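Ribosomal RNA small subunit methyltransferase E (Neisseria gonorrhoeae, PDB 5VM8) probably methylates N3 of a specific uridine in 16S ribosomal RNA, using S-adenosyl methionine as the methyl donor. Local coordinates at residues L83-I91 with V109-C120. Sequence-based numbering, arbitrary orientation.
Sequences LNITLIQSI and VTAIQPVISERC
A beta-alpha-beta unit of the SPOUT methyltransferase domain brings Leu87 beside Ile112, its two parallel strands, 85-90 and 111-116, being linked by helix 94-106. At the entry, Ile85 O accepts from both Thr110 N (2.9 Å) and Ala111 N (3.3 Å). The parallel pattern then alternates: Leu87 N gives to Ala111 O, and Leu87 O takes Gln113 N at 2.9 Å, a nearly straight bond of 170°. Pro114 has no N-H, but its nitrogen faces away from 85-90; Gln113 and Val115 on either side give the bonds to that strand, and Val115 O receives Ile91 N at 2.8 Å.

Beside this entry, the Thr110 hydroxyl donates to Asn84 OD1 (3.0 Å) from above the amide's carbonyl plane, a polar pair suited to a more open strand end. Aliphatic side chains suit both faces of this largely buried pairing. Val109 CG2, anti to its own nitrogen, reaches Leu87 CB at 3.8 Å on the face beneath helix 94-106. On the other face the CG2 methyl of Ile88 meets Val115 CG1 at 3.6 Å. Ile91 holds CG1 opposite its carbonyl carbon (chi1 -50°) and bends again at chi2 (-65°), which sets the CD1 methyl against CB of the puckered Pro114 ring (3.5 Å).

Ser90 OG bonds Val199 O of strand 195-199; Gln113 NE2 bonds Pro157 O, in the loop before strand 159-160, as well as the adjacent Pro114 O. Strand 195-199 pairs with the other edge of 85-90, strand 159-160 flanks 111-116, and Trp136 of helix 128-147 packs on Ile91 and Pro114.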
ATOM      1  N   LEU A  83      10.579   2.588  -8.563  1.00 52.34           N
ATOM      2  CA  LEU A  83      10.040   3.903  -8.258  1.00 52.61           C
ATOM      3  C   LEU A  83       9.456   3.900  -6.847  1.00 59.09           C
ATOM      4  O   LEU A  83       8.697   2.998  -6.475  1.00 63.79           O
ATOM      5  CB  LEU A  83       8.972   4.272  -9.283  1.00 50.38           C
ATOM      6  CG  LEU A  83       8.395   5.680  -9.264  1.00 49.97           C
ATOM      7  CD1 LEU A  83       9.527   6.697  -9.470  1.00 52.08           C
ATOM      8  CD2 LEU A  83       7.312   5.825 -10.344  1.00 47.63           C
ATOM      9  N   ASN A  84       9.802   4.916  -6.074  1.00 55.00           N
ATOM     10  CA  ASN A  84       9.360   5.064  -4.694  1.00 49.77           C
ATOM     11  C   ASN A  84       8.185   6.043  -4.637  1.00 45.78           C
ATOM     12  O   ASN A  84       8.357   7.235  -4.873  1.00 39.85           O
ATOM     13  CB  ASN A  84      10.538   5.545  -3.850  1.00 55.59           C
ATOM     14  CG  ASN A  84      10.322   5.344  -2.388  1.00 55.66           C
ATOM     15  OD1 ASN A  84       9.301   5.735  -1.845  1.00 58.02           O
ATOM     16  ND2 ASN A  84      11.292   4.747  -1.731  1.00 56.23           N
ATOM     17  N   ILE A  85       6.985   5.541  -4.353  1.00 47.14           N
ATOM     18  CA  ILE A  85       5.768   6.353  -4.287  1.00 44.93           C
ATOM     19  C   ILE A  85       5.145   6.217  -2.902  1.00 41.01           C
ATOM     20  O   ILE A  85       4.707   5.127  -2.524  1.00 41.35           O
ATOM     21  CB  ILE A  85       4.734   5.940  -5.345  1.00 39.02           C
ATOM     22  CG1 ILE A  85       5.344   5.937  -6.742  1.00 44.90           C
ATOM     23  CG2 ILE A  85       3.513   6.869  -5.272  1.00 31.38           C
ATOM     24  CD1 ILE A  85       4.517   5.131  -7.742  1.00 44.78           C
ATOM     25  N   THR A  86       5.033   7.331  -2.178  1.00 47.75           N
ATOM     26  CA  THR A  86       4.217   7.393  -0.966  1.00 38.55           C
ATOM     27  C   THR A  86       2.881   8.016  -1.346  1.00 41.70           C
ATOM     28  O   THR A  86       2.839   9.156  -1.816  1.00 48.35           O
ATOM     29  CB  THR A  86       4.889   8.215   0.137  1.00 40.79           C
ATOM     30  OG1 THR A  86       6.134   7.611   0.513  1.00 46.05           O
ATOM     31  CG2 THR A  86       3.967   8.385   1.370  1.00 34.47           C
ATOM     32  N   LEU A  87       1.798   7.291  -1.095  1.00 40.28           N
ATOM     33  CA  LEU A  87       0.444   7.805  -1.272  1.00 39.80           C
ATOM     34  C   LEU A  87       0.005   8.412   0.055  1.00 42.61           C
ATOM     35  O   LEU A  87      -0.154   7.698   1.046  1.00 44.21           O
ATOM     36  CB  LEU A  87      -0.503   6.687  -1.701  1.00 37.74           C
ATOM     37  CG  LEU A  87      -2.016   6.940  -1.616  1.00 37.33           C
ATOM     38  CD1 LEU A  87      -2.445   8.173  -2.411  1.00 28.33           C
ATOM     39  CD2 LEU A  87      -2.788   5.682  -2.073  1.00 39.40           C
ATOM     40  N   ILE A  88      -0.131   9.734   0.094  1.00 39.73           N
ATOM     41  CA  ILE A  88      -0.756  10.416   1.218  1.00 31.52           C
ATOM     42  C   ILE A  88      -2.231  10.574   0.883  1.00 37.33           C
ATOM     43  O   ILE A  88      -2.595  11.441   0.079  1.00 35.93           O
ATOM     44  CB  ILE A  88      -0.125  11.789   1.494  1.00 39.37           C
ATOM     45  CG1 ILE A  88       1.373  11.687   1.789  1.00 40.46           C
ATOM     46  CG2 ILE A  88      -0.816  12.457   2.703  1.00 34.45           C
ATOM     47  CD1 ILE A  88       1.955  13.012   2.233  1.00 42.67           C
ATOM     48  N   GLN A  89      -3.075   9.817   1.588  1.00 39.36           N
ATOM     49  CA  GLN A  89      -4.502   9.680   1.317  1.00 39.94           C
ATOM     50  C   GLN A  89      -5.317  10.206   2.497  1.00 42.97           C
ATOM     51  O   GLN A  89      -5.200   9.691   3.615  1.00 40.86           O
ATOM     52  CB  GLN A  89      -4.853   8.206   1.073  1.00 35.33           C
ATOM     53  CG  GLN A  89      -6.339   7.945   0.863  1.00 27.42           C
ATOM     54  CD  GLN A  89      -6.832   8.574  -0.419  1.00 34.59           C
ATOM     55  OE1 GLN A  89      -6.350   8.220  -1.501  1.00 34.78           O
ATOM     56  NE2 GLN A  89      -7.764   9.541  -0.316  1.00 35.06           N
ATOM     57  N   SER A  90      -6.174  11.185   2.238  1.00 41.34           N
ATOM     58  CA  SER A  90      -7.128  11.613   3.250  1.00 42.28           C
ATOM     59  C   SER A  90      -8.152  10.525   3.515  1.00 43.72           C
ATOM     60  O   SER A  90      -8.686   9.927   2.576  1.00 38.12           O
ATOM     61  CB  SER A  90      -7.864  12.877   2.827  1.00 46.39           C
ATOM     62  OG  SER A  90      -6.949  13.798   2.302  1.00 51.91           O
ATOM     63  N   ILE A  91      -8.435  10.297   4.805  1.00 43.88           N
ATOM     64  CA  ILE A  91      -9.327   9.225   5.220  1.00 38.51           C
ATOM     65  C   ILE A  91     -10.656   9.394   4.517  1.00 41.04           C
ATOM     66  O   ILE A  91     -11.245  10.480   4.549  1.00 37.79           O
ATOM     67  CB  ILE A  91      -9.549   9.238   6.733  1.00 45.78           C
ATOM     68  CG1 ILE A  91      -8.230   9.316   7.499  1.00 53.56           C
ATOM     69  CG2 ILE A  91     -10.303   8.005   7.141  1.00 40.14           C
ATOM     70  CD1 ILE A  91      -7.382   8.133   7.308  1.00 56.90           C
ATOM     71  N   VAL A 109       2.564   0.800  -4.970  1.00 36.71           N
ATOM     72  CA  VAL A 109       2.861   1.913  -4.073  1.00 43.81           C
ATOM     73  C   VAL A 109       3.766   1.418  -2.950  1.00 46.64           C
ATOM     74  O   VAL A 109       3.654   0.266  -2.506  1.00 50.89           O
ATOM     75  CB  VAL A 109       1.541   2.522  -3.560  1.00 44.62           C
ATOM     76  CG1 VAL A 109       0.934   1.695  -2.413  1.00 39.02           C
ATOM     77  CG2 VAL A 109       1.712   3.954  -3.179  1.00 43.02           C
ATOM     78  N   THR A 110       4.717   2.259  -2.525  1.00 43.64           N
ATOM     79  CA  THR A 110       5.708   1.797  -1.551  1.00 46.96           C
ATOM     80  C   THR A 110       5.341   2.134  -0.115  1.00 46.76           C
ATOM     81  O   THR A 110       5.807   1.452   0.799  1.00 51.98           O
ATOM     82  CB  THR A 110       7.114   2.344  -1.842  1.00 49.53           C
ATOM     83  OG1 THR A 110       7.305   3.578  -1.140  1.00 71.65           O
ATOM     84  CG2 THR A 110       7.317   2.562  -3.304  1.00 40.31           C
ATOM     85  N   ALA A 111       4.535   3.167   0.118  1.00 44.22           N
ATOM     86  CA  ALA A 111       4.078   3.473   1.465  1.00 44.98           C
ATOM     87  C   ALA A 111       2.779   4.259   1.381  1.00 48.95           C
ATOM     88  O   ALA A 111       2.481   4.896   0.372  1.00 52.20           O
ATOM     89  CB  ALA A 111       5.133   4.260   2.255  1.00 47.48           C
ATOM     90  N   ILE A 112       2.017   4.209   2.469  1.00 53.18           N
ATOM     91  CA  ILE A 112       0.710   4.843   2.561  1.00 48.23           C
ATOM     92  C   ILE A 112       0.627   5.596   3.885  1.00 46.36           C
ATOM     93  O   ILE A 112       0.884   5.026   4.953  1.00 48.38           O
ATOM     94  CB  ILE A 112      -0.432   3.816   2.437  1.00 42.18           C
ATOM     95  CG1 ILE A 112      -0.413   3.179   1.043  1.00 38.61           C
ATOM     96  CG2 ILE A 112      -1.773   4.486   2.714  1.00 32.78           C
ATOM     97  CD1 ILE A 112      -0.978   1.751   0.995  1.00 35.92           C
ATOM     98  N   GLN A 113       0.314   6.888   3.803  1.00 44.83           N
ATOM     99  CA  GLN A 113       0.203   7.777   4.956  1.00 43.52           C
ATOM    100  C   GLN A 113      -1.238   8.261   5.010  1.00 45.28           C
ATOM    101  O   GLN A 113      -1.601   9.230   4.333  1.00 43.78           O
ATOM    102  CB  GLN A 113       1.194   8.942   4.858  1.00 44.27           C
ATOM    103  CG  GLN A 113       1.108   9.970   5.992  1.00 43.49           C
ATOM    104  CD  GLN A 113       1.416   9.388   7.360  1.00 48.42           C
ATOM    105  OE1 GLN A 113       2.584   9.242   7.742  1.00 52.55           O
ATOM    106  NE2 GLN A 113       0.368   9.039   8.103  1.00 49.47           N
ATOM    107  N   PRO A 114      -2.103   7.599   5.774  1.00 45.71           N
ATOM    108  CA  PRO A 114      -3.474   8.100   5.930  1.00 43.65           C
ATOM    109  C   PRO A 114      -3.485   9.372   6.760  1.00 45.78           C
ATOM    110  O   PRO A 114      -2.786   9.474   7.773  1.00 48.40           O
ATOM    111  CB  PRO A 114      -4.186   6.960   6.662  1.00 38.73           C
ATOM    112  CG  PRO A 114      -3.090   6.284   7.442  1.00 41.67           C
ATOM    113  CD  PRO A 114      -1.831   6.428   6.625  1.00 42.61           C
ATOM    114  N   VAL A 115      -4.302  10.337   6.347  1.00 42.89           N
ATOM    115  CA  VAL A 115      -4.333  11.628   7.025  1.00 47.83           C
ATOM    116  C   VAL A 115      -5.770  12.074   7.208  1.00 53.18           C
ATOM    117  O   VAL A 115      -6.655  11.767   6.405  1.00 51.92           O
ATOM    118  CB  VAL A 115      -3.567  12.773   6.309  1.00 41.28           C
ATOM    119  CG1 VAL A 115      -2.109  12.438   6.098  1.00 43.67           C
ATOM    120  CG2 VAL A 115      -4.265  13.177   5.027  1.00 31.05           C
ATOM    121  N   ILE A 116      -5.981  12.830   8.277  1.00 53.59           N
ATOM    122  CA  ILE A 116      -7.253  13.485   8.520  1.00 46.66           C
ATOM    123  C   ILE A 116      -7.167  14.862   7.888  1.00 43.62           C
ATOM    124  O   ILE A 116      -6.247  15.630   8.184  1.00 51.66           O
ATOM    125  CB  ILE A 116      -7.559  13.599  10.017  1.00 48.26           C
ATOM    126  CG1 ILE A 116      -7.340  12.247  10.712  1.00 51.00           C
ATOM    127  CG2 ILE A 116      -8.981  14.112  10.180  1.00 41.27           C
ATOM    128  CD1 ILE A 116      -7.452  12.320  12.209  1.00 45.05           C
ATOM    129  N   SER A 117      -8.058  15.136   6.955  1.00 38.85           N
ATOM    130  CA  SER A 117      -8.188  16.455   6.371  1.00 39.41           C
ATOM    131  C   SER A 117      -9.515  17.034   6.827  1.00 41.85           C
ATOM    132  O   SER A 117     -10.274  16.408   7.570  1.00 41.93           O
ATOM    133  CB  SER A 117      -8.067  16.415   4.840  1.00 44.05           C
ATOM    134  OG  SER A 117      -9.226  15.885   4.233  1.00 45.56           O
ATOM    135  N   GLU A 118      -9.773  18.260   6.389  1.00 44.90           N
ATOM    136  CA  GLU A 118     -10.911  19.005   6.898  1.00 50.01           C
ATOM    137  C   GLU A 118     -12.210  18.253   6.662  1.00 49.06           C
ATOM    138  O   GLU A 118     -13.040  18.120   7.574  1.00 45.24           O
ATOM    139  CB  GLU A 118     -10.953  20.376   6.222  1.00 57.17           C
ATOM    140  CG  GLU A 118     -12.196  21.177   6.498  1.00 65.00           C
ATOM    141  CD  GLU A 118     -12.115  21.957   7.779  1.00 71.85           C
ATOM    142  OE1 GLU A 118     -11.064  21.873   8.448  1.00 72.55           O
ATOM    143  OE2 GLU A 118     -13.105  22.649   8.113  1.00 75.93           O
ATOM    144  N   ARG A 119     -12.396  17.740   5.445  1.00 47.81           N
ATOM    145  CA  ARG A 119     -13.661  17.144   5.047  1.00 51.44           C
ATOM    146  C   ARG A 119     -13.741  15.645   5.329  1.00 46.54           C
ATOM    147  O   ARG A 119     -14.532  14.948   4.698  1.00 46.01           O
ATOM    148  CB  ARG A 119     -13.946  17.459   3.581  1.00 54.30           C
ATOM    149  CG  ARG A 119     -14.256  18.940   3.412  1.00 52.83           C
ATOM    150  CD  ARG A 119     -14.367  19.325   1.958  1.00 53.12           C
ATOM    151  NE  ARG A 119     -14.440  20.773   1.828  1.00 55.72           N
ATOM    152  CZ  ARG A 119     -14.501  21.424   0.676  1.00 60.13           C
ATOM    153  NH1 ARG A 119     -14.483  20.755  -0.464  1.00 68.48           N
ATOM    154  NH2 ARG A 119     -14.567  22.743   0.665  1.00 64.20           N
ATOM    155  N   CYS A 120     -12.978  15.160   6.300  1.00 44.47           N
ATOM    156  CA  CYS A 120     -13.110  13.793   6.764  1.00 48.31           C
ATOM    157  C   CYS A 120     -14.473  13.570   7.413  1.00 47.47           C
ATOM    158  O   CYS A 120     -14.871  14.310   8.313  1.00 60.59           O
ATOM    159  CB  CYS A 120     -11.994  13.478   7.753  1.00 51.92           C
ATOM    160  SG  CYS A 120     -12.038  11.803   8.347  1.00 57.54           S
TER